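Local structure of NADH-rubredoxin oxidoreductase (Clostridium acetobutylicum, 3KLJ) at residues Ile119-Ala124 with Asp216-Ser221; Asp125-Leu130 with Val223-Gly228; Lys148-Gly153 with Pro171-Ile176. The protein passes electrons from NADH through its bound FAD to rubredoxin, feeding the dioxygen-scavenging enzymes of an obligate anaerobe. All coordinates share one frame; numbering follows the deposited sequence.

Contact 1 (Ile119-Ala124 with Asp216-Ser221); sequences IKVPHA and DLIRSS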
loop_
_atom_site.group_PDB
_atom_site.type_symbol
_atom_site.label_atom_id
_atom_site.label_comp_id
_atom_site.label_asym_id
_atom_site.label_seq_id
_atom_site.Cartn_x
_atom_site.Cartn_y
_atom_site.Cartn_z
ATOM N N ILE A 119 -6.074 -13.292 9.008
ATOM C CA ILE A 119 -5.597 -14.203 10.040
ATOM C C ILE A 119 -6.705 -14.514 11.047
ATOM O O ILE A 119 -7.644 -13.734 11.219
ATOM C CB ILE A 119 -4.365 -13.652 10.782
ATOM C CG1 ILE A 119 -4.653 -12.260 11.361
ATOM C CG2 ILE A 119 -3.137 -13.641 9.859
ATOM C CD1 ILE A 119 -3.791 -11.901 12.553
ATOM N N LYS A 120 -6.596 -15.666 11.697
ATOM C CA LYS A 120 -7.499 -16.017 12.782
ATOM C C LYS A 120 -6.992 -15.376 14.073
ATOM O O LYS A 120 -5.795 -15.421 14.362
ATOM C CB LYS A 120 -7.574 -17.535 12.932
ATOM C CG LYS A 120 -8.958 -18.066 13.239
ATOM C CD LYS A 120 -9.788 -18.180 11.965
ATOM C CE LYS A 120 -10.843 -19.259 12.104
ATOM N NZ LYS A 120 -11.530 -19.520 10.810
ATOM N N VAL A 121 -7.898 -14.748 14.818
ATOM C CA VAL A 121 -7.572 -14.127 16.104
ATOM C C VAL A 121 -8.406 -14.790 17.201
ATOM O O VAL A 121 -9.636 -14.734 17.150
ATOM C CB VAL A 121 -7.861 -12.603 16.105
ATOM C CG1 VAL A 121 -7.594 -11.994 17.484
ATOM C CG2 VAL A 121 -7.048 -11.888 15.035
ATOM N N PRO A 122 -7.745 -15.416 18.196
ATOM C CA PRO A 122 -8.489 -16.117 19.243
ATOM C C PRO A 122 -9.253 -15.133 20.126
ATOM O O PRO A 122 -8.740 -14.044 20.423
ATOM C CB PRO A 122 -7.392 -16.826 20.053
ATOM C CG PRO A 122 -6.118 -16.663 19.261
ATOM C CD PRO A 122 -6.294 -15.434 18.450
ATOM N N HIS A 123 -10.474 -15.517 20.510
ATOM C CA HIS A 123 -11.361 -14.731 21.388
ATOM C C HIS A 123 -12.198 -13.665 20.669
ATOM O O HIS A 123 -13.120 -13.099 21.257
ATOM C CB HIS A 123 -10.596 -14.117 22.576
ATOM C CG HIS A 123 -9.928 -15.131 23.451
ATOM N ND1 HIS A 123 -10.633 -16.050 24.198
ATOM C CD2 HIS A 123 -8.618 -15.377 23.691
ATOM C CE1 HIS A 123 -9.788 -16.817 24.864
ATOM N NE2 HIS A 123 -8.558 -16.428 24.573
ATOM N N ALA A 124 -11.884 -13.404 19.403
ATOM C CA ALA A 124 -12.591 -12.383 18.634
ATOM C C ALA A 124 -13.754 -12.979 17.850
ATOM O O ALA A 124 -13.566 -13.894 17.043
ATOM C CB ALA A 124 -11.637 -11.663 17.693
ATOM N N ASP A 216 -9.749 -10.820 27.515
ATOM C CA ASP A 216 -10.520 -9.706 28.088
ATOM C C ASP A 216 -10.451 -8.431 27.240
ATOM O O ASP A 216 -11.477 -7.788 26.992
ATOM C CB ASP A 216 -10.077 -9.407 29.528
ATOM C CG ASP A 216 -10.509 -10.483 30.514
ATOM O OD1 ASP A 216 -11.387 -11.309 30.168
ATOM O OD2 ASP A 216 -9.970 -10.495 31.652
ATOM N N LEU A 217 -9.247 -8.076 26.795
ATOM C CA LEU A 217 -9.065 -6.903 25.945
ATOM C C LEU A 217 -9.640 -7.136 24.549
ATOM O O LEU A 217 -10.338 -6.270 24.018
ATOM C CB LEU A 217 -7.586 -6.497 25.871
ATOM C CG LEU A 217 -7.190 -5.320 24.966
ATOM C CD1 LEU A 217 -7.975 -4.049 25.312
ATOM C CD2 LEU A 217 -5.688 -5.057 25.070
ATOM N N ILE A 218 -9.351 -8.299 23.966
ATOM C CA ILE A 218 -9.883 -8.658 22.646
ATOM C C ILE A 218 -11.417 -8.621 22.602
ATOM O O ILE A 218 -12.001 -7.991 21.713
ATOM C CB ILE A 218 -9.299 -10.006 22.133
ATOM C CG1 ILE A 218 -7.885 -9.767 21.572
ATOM C CG2 ILE A 218 -10.184 -10.620 21.058
ATOM C CD1 ILE A 218 -7.075 -11.024 21.283
ATOM N N ARG A 219 -12.049 -9.267 23.587
ATOM C CA ARG A 219 -13.507 -9.331 23.703
ATOM C C ARG A 219 -14.151 -7.943 23.760
ATOM O O ARG A 219 -15.168 -7.678 23.033
ATOM C CB ARG A 219 -13.877 -10.117 24.963
ATOM C CG ARG A 219 -14.973 -11.149 24.791
ATOM C CD ARG A 219 -15.118 -12.016 26.054
ATOM N NE ARG A 219 -13.888 -12.760 26.363
ATOM C CZ ARG A 219 -13.171 -12.616 27.483
ATOM N NH1 ARG A 219 -13.547 -11.755 28.451
ATOM N NH2 ARG A 219 -12.072 -13.350 27.643
ATOM N N SER A 220 -13.546 -7.062 24.621
ATOM C CA SER A 220 -14.101 -5.732 24.878
ATOM C C SER A 220 -13.733 -4.686 23.821
ATOM O O SER A 220 -14.164 -3.536 23.920
ATOM C CB SER A 220 -13.689 -5.238 26.273
ATOM O OG SER A 220 -12.285 -5.085 26.369
ATOM N N SER A 221 -12.952 -5.084 22.814
ATOM C CA SER A 221 -12.518 -4.158 21.765
ATOM C C SER A 221 -13.086 -4.477 20.386
ATOM O O SER A 221 -13.458 -5.616 20.095
ATOM C CB SER A 221 -10.990 -4.144 21.648
ATOM O OG SER A 221 -10.372 -4.005 22.908
#
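The flat group at the heart of this contact is the peptide between His123 and Ala124, and the CG2 methyl of Ile218 lies over one face of it. CG2 is 3.7 Å from both His123 C and Ala124 N, and also touches CB of His123 and CB of Ala124, which flank the peptide. It stands anti to the backbone N of Ile218, while the other branch carries CD1 toward the start of the turn. There CD1 meets Pro122 O at 3.6 Å and Val121 CG1 at 4.0 Å. A branched aliphatic residue suits this place because its two methyl ends can touch separate parts of one bend. Of the His123 side chain, CB makes the close packing contact, on Ile218 CG2; the imidazole NE2 is hydrogen-bonded to Glu212 O.

The bend is a type II beta turn from Val121 to Ala124. Pro122 has the phi of -68° that its ring readily supplies at the second position, and His123 takes a positive phi (84°) at the third. The closing bond from Ala124 N to Val121 O is weak at 3.4 Å. In the NADH-binding domain, this joins the loop ahead of edge strand 127-128 to helix 215-220 on one side of the parallel sheet, where Ile218 also rests on Phe150 and Val223.

At the exposed margin, Arg219 CG approaches His123 O, with no hydrogen bond between the segments. Its guanidinium turns back along its own helix to form a salt bridge, with NH1 2.8 Å from Asp216 OD1. The carboxylate uses its anti lone pair, and OD1 lies 15° out of the guanidinium plane. NH2 adds a weak bond to the same oxygen, which should help to fix the rotation of the group.

Contact 2 (Asp125-Leu130 with Val223-Gly228); sequences DEIFSL and VITAVG. With FAD (flavin-adenine dinucleotide), chain B.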
loop_
_atom_site.group_PDB
_atom_site.type_symbol
_atom_site.label_atom_id
_atom_site.label_comp_id
_atom_site.label_asym_id
_atom_site.label_seq_id
_atom_site.Cartn_x
_atom_site.Cartn_y
_atom_site.Cartn_z
ATOM N N ASP A 125 -14.952 -12.457 18.093
ATOM C CA ASP A 125 -16.121 -12.843 17.305
ATOM C C ASP A 125 -16.014 -12.297 15.885
ATOM O O ASP A 125 -16.177 -13.038 14.913
ATOM C CB ASP A 125 -17.416 -12.370 17.972
ATOM C CG ASP A 125 -18.050 -13.437 18.852
ATOM O OD1 ASP A 125 -17.319 -14.116 19.608
ATOM O OD2 ASP A 125 -19.290 -13.594 18.789
ATOM N N GLU A 126 -15.731 -11.003 15.774
ATOM C CA GLU A 126 -15.596 -10.360 14.479
ATOM C C GLU A 126 -14.212 -9.738 14.348
ATOM O O GLU A 126 -13.755 -9.035 15.253
ATOM C CB GLU A 126 -16.683 -9.297 14.292
ATOM C CG GLU A 126 -16.793 -8.751 12.859
ATOM C CD GLU A 126 -18.145 -8.105 12.558
ATOM O OE1 GLU A 126 -19.000 -8.033 13.471
ATOM O OE2 GLU A 126 -18.350 -7.670 11.399
ATOM N N ILE A 127 -13.542 -10.026 13.234
ATOM C CA ILE A 127 -12.272 -9.386 12.902
ATOM C C ILE A 127 -12.495 -8.403 11.765
ATOM O O ILE A 127 -13.119 -8.735 10.761
ATOM C CB ILE A 127 -11.161 -10.407 12.511
ATOM C CG1 ILE A 127 -10.682 -11.199 13.730
ATOM C CG2 ILE A 127 -9.970 -9.699 11.902
ATOM C CD1 ILE A 127 -11.317 -12.572 13.866
ATOM N N PHE A 128 -11.989 -7.190 11.941
ATOM C CA PHE A 128 -12.078 -6.161 10.927
ATOM C C PHE A 128 -10.712 -5.940 10.304
ATOM O O PHE A 128 -9.674 -6.224 10.918
ATOM C CB PHE A 128 -12.583 -4.849 11.537
ATOM C CG PHE A 128 -13.974 -4.949 12.106
ATOM C CD1 PHE A 128 -14.170 -5.284 13.437
ATOM C CD2 PHE A 128 -15.088 -4.739 11.296
ATOM C CE1 PHE A 128 -15.459 -5.397 13.960
ATOM C CE2 PHE A 128 -16.385 -4.845 11.811
ATOM C CZ PHE A 128 -16.566 -5.174 13.140
ATOM N N SER A 129 -10.717 -5.458 9.070
ATOM C CA SER A 129 -9.526 -4.828 8.513
ATOM C C SER A 129 -9.910 -3.609 7.714
ATOM O O SER A 129 -11.057 -3.454 7.307
ATOM C CB SER A 129 -8.678 -5.793 7.678
ATOM O OG SER A 129 -9.448 -6.795 7.078
ATOM N N LEU A 130 -8.938 -2.732 7.517
ATOM C CA LEU A 130 -9.168 -1.506 6.805
ATOM C C LEU A 130 -8.540 -1.612 5.423
ATOM O O LEU A 130 -7.314 -1.527 5.273
ATOM C CB LEU A 130 -8.585 -0.324 7.589
ATOM C CG LEU A 130 -8.688 1.068 6.968
ATOM C CD1 LEU A 130 -10.153 1.426 6.710
ATOM C CD2 LEU A 130 -8.012 2.107 7.864
ATOM N N VAL A 223 -11.791 -5.302 17.070
ATOM C CA VAL A 223 -10.485 -5.855 16.713
ATOM C C VAL A 223 -10.212 -5.747 15.216
ATOM O O VAL A 223 -10.978 -6.236 14.373
ATOM C CB VAL A 223 -10.228 -7.293 17.288
ATOM C CG1 VAL A 223 -10.939 -7.487 18.636
ATOM C CG2 VAL A 223 -10.647 -8.367 16.326
ATOM N N ILE A 224 -9.123 -5.058 14.903
ATOM C CA ILE A 224 -8.743 -4.769 13.527
ATOM C C ILE A 224 -7.380 -5.390 13.247
ATOM O O ILE A 224 -6.410 -5.113 13.940
ATOM C CB ILE A 224 -8.687 -3.237 13.279
ATOM C CG1 ILE A 224 -9.931 -2.555 13.864
ATOM C CG2 ILE A 224 -8.558 -2.936 11.802
ATOM C CD1 ILE A 224 -9.662 -1.224 14.497
ATOM N N THR A 225 -7.311 -6.243 12.236
ATOM C CA THR A 225 -6.035 -6.814 11.831
ATOM C C THR A 225 -5.433 -5.953 10.730
ATOM O O THR A 225 -6.112 -5.589 9.777
ATOM C CB THR A 225 -6.163 -8.293 11.401
ATOM O OG1 THR A 225 -7.215 -8.429 10.434
ATOM C CG2 THR A 225 -6.459 -9.174 12.619
ATOM N N ALA A 226 -4.174 -5.582 10.912
ATOM C CA ALA A 226 -3.411 -4.801 9.945
ATOM C C ALA A 226 -2.137 -5.605 9.723
ATOM O O ALA A 226 -1.081 -5.304 10.286
ATOM C CB ALA A 226 -3.104 -3.406 10.516
ATOM N N VAL A 227 -2.267 -6.661 8.926
ATOM C CA VAL A 227 -1.217 -7.665 8.766
ATOM C C VAL A 227 -0.805 -7.794 7.296
ATOM O O VAL A 227 -0.436 -8.868 6.818
ATOM C CB VAL A 227 -1.634 -9.045 9.369
ATOM C CG1 VAL A 227 -1.580 -9.000 10.884
ATOM C CG2 VAL A 227 -3.022 -9.457 8.889
ATOM N N GLY A 228 -0.876 -6.679 6.586
ATOM C CA GLY A 228 -0.396 -6.629 5.233
ATOM C C GLY A 228 -1.455 -7.032 4.233
ATOM O O GLY A 228 -2.602 -7.346 4.584
HETATM P PA FAD B . -6.893 -0.395 -5.352
HETATM O O1A FAD B . -7.016 -1.552 -4.396
HETATM O O2A FAD B . -6.843 0.941 -4.651
HETATM O O5B FAD B . -8.107 -0.427 -6.388
HETATM C C5B FAD B . -8.458 -1.623 -7.060
HETATM C C4B FAD B . -9.974 -1.668 -7.251
HETATM O O4B FAD B . -10.324 -2.807 -8.036
HETATM C C3B FAD B . -10.696 -1.819 -5.914
HETATM O O3B FAD B . -11.707 -0.830 -5.818
HETATM C C2B FAD B . -11.290 -3.215 -5.940
HETATM O O2B FAD B . -12.553 -3.277 -5.316
HETATM C C1B FAD B . -11.412 -3.488 -7.432
HETATM N N9A FAD B . -11.398 -4.922 -7.775
HETATM C C8A FAD B . -10.693 -5.923 -7.161
HETATM N N7A FAD B . -10.963 -7.090 -7.792
HETATM C C5A FAD B . -11.823 -6.852 -8.803
HETATM C C6A FAD B . -12.421 -7.688 -9.745
HETATM N N6A FAD B . -12.390 -9.012 -9.581
HETATM N N1A FAD B . -13.287 -7.137 -10.674
HETATM C C2A FAD B . -13.558 -5.781 -10.670
HETATM N N3A FAD B . -12.969 -4.962 -9.725
HETATM C C4A FAD B . -12.108 -5.490 -8.805
HETATM N N1 FAD B . 0.005 4.027 -0.252
HETATM C C2 FAD B . 1.006 4.971 -0.153
HETATM O O2 FAD B . 1.798 5.104 -1.070
HETATM N N3 FAD B . 1.105 5.786 0.956
HETATM C C4 FAD B . 0.207 5.649 1.988
HETATM O O4 FAD B . 0.332 6.384 2.972
HETATM C C4X FAD B . -0.808 4.684 1.910
HETATM N N5 FAD B . -1.732 4.533 2.934
HETATM C C5X FAD B . -2.732 3.583 2.846
HETATM C C6 FAD B . -3.658 3.432 3.887
HETATM C C7 FAD B . -4.675 2.471 3.776
HETATM C C7M FAD B . -5.668 2.303 4.888
HETATM C C8 FAD B . -4.756 1.661 2.643
HETATM C C8M FAD B . -5.833 0.616 2.501
HETATM C C9 FAD B . -3.830 1.814 1.618
HETATM C C9A FAD B . -2.819 2.776 1.712
HETATM N N10 FAD B . -1.899 2.928 0.676
HETATM C C10 FAD B . -0.901 3.878 0.776
HETATM C "C1'" FAD B . -1.973 2.050 -0.529
HETATM C "C2'" FAD B . -2.668 2.715 -1.698
HETATM O "O2'" FAD B . -4.018 2.938 -1.345
HETATM C "C3'" FAD B . -2.573 1.764 -2.874
HETATM O "O3'" FAD B . -1.222 1.643 -3.277
HETATM C "C4'" FAD B . -3.391 2.212 -4.074
HETATM O "O4'" FAD B . -4.754 2.387 -3.710
HETATM C "C5'" FAD B . -3.312 1.126 -5.140
HETATM O "O5'" FAD B . -4.224 1.467 -6.152
HETATM P P FAD B . -4.757 0.344 -7.142
HETATM O O1P FAD B . -5.674 0.995 -8.165
HETATM O O2P FAD B . -3.619 -0.444 -7.741
HETATM O O3P FAD B . -5.567 -0.699 -6.212
HETATM O O HOH W 1 -13.829 -7.157 16.870
HETATM O O HOH W 2 -6.383 -3.391 8.281
#
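Ile127 and Val223 set their side chains obliquely across each other on one face of the sheet, with Ile127 CG1 3.8 Å from Val223 CG2. The other branch of Ile127 turns to Thr225, where CG2 meets the methyl and also touches the hydroxyl; threonine suits the place because its CG2 offers an apolar contact beside OG1. On the opposite face, Phe128 and Ile224 meet only loosely, and the Phe128 ring presents its edge to Val223 O, which lies in the ring plane 3.5 Å from CD1.

These pairs join the short, weakly bonded strand 127-128, at the edge of the parallel sheet of the Rossmann-type NADH-binding domain, to strand 222-225. Phe128 N donates to Val223 O at 2.8 Å, and Thr225 N donates to Phe128 O at 2.7 Å. Ile224 CA brings a CH group to the same Phe128 oxygen at 3.1 Å.

Water extends the pairing at both ends. One molecule joins Glu126 O to Val223 N; the other accepts from Leu130 N and donates to Thr225 O, 2.7 Å from each. Beyond it, Leu130, an apolar residue suited to the dimethylbenzene end of the flavin, places CD2 3.8 Å from C7M of FAD.

Contact 3 (Lys148-Gly153 with Pro171-Ile176); sequences KAFIIG and PASIGI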
loop_
_atom_site.group_PDB
_atom_site.type_symbol
_atom_site.label_atom_id
_atom_site.label_comp_id
_atom_site.label_asym_id
_atom_site.label_seq_id
_atom_site.Cartn_x
_atom_site.Cartn_y
_atom_site.Cartn_z
ATOM N N LYS A 148 -13.726 0.859 22.466
ATOM C CA LYS A 148 -12.261 0.861 22.262
ATOM C C LYS A 148 -11.835 -0.103 21.143
ATOM O O LYS A 148 -12.577 -1.019 20.785
ATOM C CB LYS A 148 -11.496 0.574 23.570
ATOM C CG LYS A 148 -11.826 -0.759 24.241
ATOM C CD LYS A 148 -11.638 -0.701 25.754
ATOM C CE LYS A 148 -10.177 -0.844 26.156
ATOM N NZ LYS A 148 -9.984 -0.649 27.630
ATOM N N ALA A 149 -10.645 0.116 20.588
ATOM C CA ALA A 149 -10.133 -0.733 19.507
ATOM C C ALA A 149 -8.838 -1.454 19.893
ATOM O O ALA A 149 -8.043 -0.946 20.688
ATOM C CB ALA A 149 -9.928 0.083 18.234
ATOM N N PHE A 150 -8.642 -2.644 19.329
ATOM C CA PHE A 150 -7.387 -3.372 19.481
ATOM C C PHE A 150 -6.877 -3.723 18.090
ATOM O O PHE A 150 -7.516 -4.501 17.368
ATOM C CB PHE A 150 -7.581 -4.623 20.350
ATOM C CG PHE A 150 -6.301 -5.357 20.671
ATOM C CD1 PHE A 150 -5.241 -4.708 21.317
ATOM C CD2 PHE A 150 -6.165 -6.704 20.358
ATOM C CE1 PHE A 150 -4.061 -5.388 21.616
ATOM C CE2 PHE A 150 -4.992 -7.394 20.655
ATOM C CZ PHE A 150 -3.937 -6.732 21.287
ATOM N N ILE A 151 -5.751 -3.119 17.707
ATOM C CA ILE A 151 -5.176 -3.324 16.386
ATOM C C ILE A 151 -4.049 -4.356 16.439
ATOM O O ILE A 151 -3.046 -4.162 17.126
ATOM C CB ILE A 151 -4.686 -1.986 15.740
ATOM C CG1 ILE A 151 -5.871 -1.050 15.490
ATOM C CG2 ILE A 151 -3.973 -2.232 14.407
ATOM C CD1 ILE A 151 -5.993 0.072 16.472
ATOM N N ILE A 152 -4.234 -5.456 15.718
ATOM C CA ILE A 152 -3.233 -6.511 15.623
ATOM C C ILE A 152 -2.413 -6.328 14.344
ATOM O O ILE A 152 -2.971 -6.273 13.236
ATOM C CB ILE A 152 -3.896 -7.920 15.661
ATOM C CG1 ILE A 152 -4.453 -8.201 17.068
ATOM C CG2 ILE A 152 -2.906 -9.002 15.214
ATOM C CD1 ILE A 152 -5.214 -9.491 17.204
ATOM N N GLY A 153 -1.092 -6.242 14.494
ATOM C CA GLY A 153 -0.197 -6.044 13.350
ATOM C C GLY A 153 0.774 -4.911 13.594
ATOM O O GLY A 153 0.388 -3.845 14.077
ATOM N N PRO A 171 -10.364 5.342 22.528
ATOM C CA PRO A 171 -9.074 4.750 22.911
ATOM C C PRO A 171 -8.710 3.548 22.035
ATOM O O PRO A 171 -9.594 2.850 21.540
ATOM C CB PRO A 171 -9.306 4.293 24.354
ATOM C CG PRO A 171 -10.463 5.110 24.842
ATOM C CD PRO A 171 -11.327 5.342 23.646
ATOM N N ALA A 172 -7.414 3.320 21.849
ATOM C CA ALA A 172 -6.926 2.232 21.010
ATOM C C ALA A 172 -5.501 1.856 21.401
ATOM O O ALA A 172 -4.706 2.717 21.787
ATOM C CB ALA A 172 -6.979 2.630 19.540
ATOM N N SER A 173 -5.194 0.565 21.319
ATOM C CA SER A 173 -3.838 0.078 21.526
ATOM C C SER A 173 -3.505 -0.988 20.482
ATOM O O SER A 173 -4.398 -1.491 19.776
ATOM C CB SER A 173 -3.635 -0.427 22.968
ATOM O OG SER A 173 -4.400 -1.589 23.242
ATOM N N ILE A 174 -2.221 -1.309 20.361
ATOM C CA ILE A 174 -1.759 -2.240 19.340
ATOM C C ILE A 174 -1.171 -3.485 19.992
ATOM O O ILE A 174 -0.540 -3.399 21.046
ATOM C CB ILE A 174 -0.708 -1.569 18.422
ATOM C CG1 ILE A 174 -1.319 -0.354 17.720
ATOM C CG2 ILE A 174 -0.133 -2.560 17.396
ATOM C CD1 ILE A 174 -0.273 0.639 17.157
ATOM N N GLY A 175 -1.383 -4.634 19.358
ATOM C CA GLY A 175 -0.740 -5.877 19.765
ATOM C C GLY A 175 0.093 -6.430 18.625
ATOM O O GLY A 175 -0.385 -6.536 17.492
ATOM N N ILE A 176 1.350 -6.755 18.918
ATOM C CA ILE A 176 2.277 -7.326 17.930
ATOM C C ILE A 176 2.897 -8.597 18.509
ATOM O O ILE A 176 2.964 -8.748 19.729
ATOM C CB ILE A 176 3.394 -6.310 17.485
ATOM C CG1 ILE A 176 4.347 -5.971 18.641
ATOM C CG2 ILE A 176 2.785 -5.038 16.913
ATOM C CD1 ILE A 176 5.514 -5.069 18.239
#
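Ile151 O accepts the shortest bond of this contact, from Gly175 N at 2.8 Å with an N-H...O angle of 164°. The CA-H of Ile174 and its CG2 methyl crowd up to the same oxygen, CG2 at 3.3 Å. Four further main-chain bonds run beside it in parallel-strand fashion: Ala149 N to Pro171 O, Ser173 N to Ala149 O, Ile151 N to Ser173 O and Gly153 N to Gly175 O.

On one face of the pair, Phe150 reaches across toward the neighbouring strand. CG is anti to the backbone N (chi1 -174°), and the ring extends past Ser173 to Gly175, its CZ 3.6 Å from Gly175 CA. Gly175 suits this spot because it has no side chain where the ring lies. Ser173 OG meets the ring at its edge, in plane, 3.8 Å from CD1; a small residue leaves room for the phenyl group. Leu217 and Ile218 of helix 215-220 pack on Phe150 as well.

The other face is aliphatic. Ala149 CB lies 4.1 Å from Ala172 CB, Ile151 CD1 reaches that same methyl, and Ile151 CB approaches Ile174 CG1. Helix 156-168 covers this face through Ala162, Ile165 and Ile166, completing the beta-alpha-beta unit of a Rossmann-type fold.

Gly153, just after strand 149-152, has a positive phi of 130° that glycine accepts readily. It opens a GxGxxG sequence, probably the dinucleotide-binding turn for NADH. The five main-chain bonds pair the N-H and C=O groups that face each other between the strands, which lets the face of Ala149, Ile151, Ala172 and Ile174 be apolar, while the other holds the Phe150 ring beside a single serine hydroxyl.

The three contacts lie in one domain, their centres about 10 Å apart. Contacts 2 and 3 share a sheet: strand 222-225 lies beside strand 149-152, and Ala226 N to Ile152 O (2.7 Å) and Ile152 N to Ile224 O (2.8 Å) are probable hydrogen bonds between them. Contact 1 lies against both, with Val121 CG1 3.5 Å from Ile152 CD1 and Ala124 CB 3.7 Å from Val223 CG2. Along the chain, contact 3 is nested within the loops closed by the other two. Contact 2 alone touches the flavin, through Leu130 next to the FAD-binding Tyr131; in contact 3 the side chain of Ile151 stays about 11 Å from FAD.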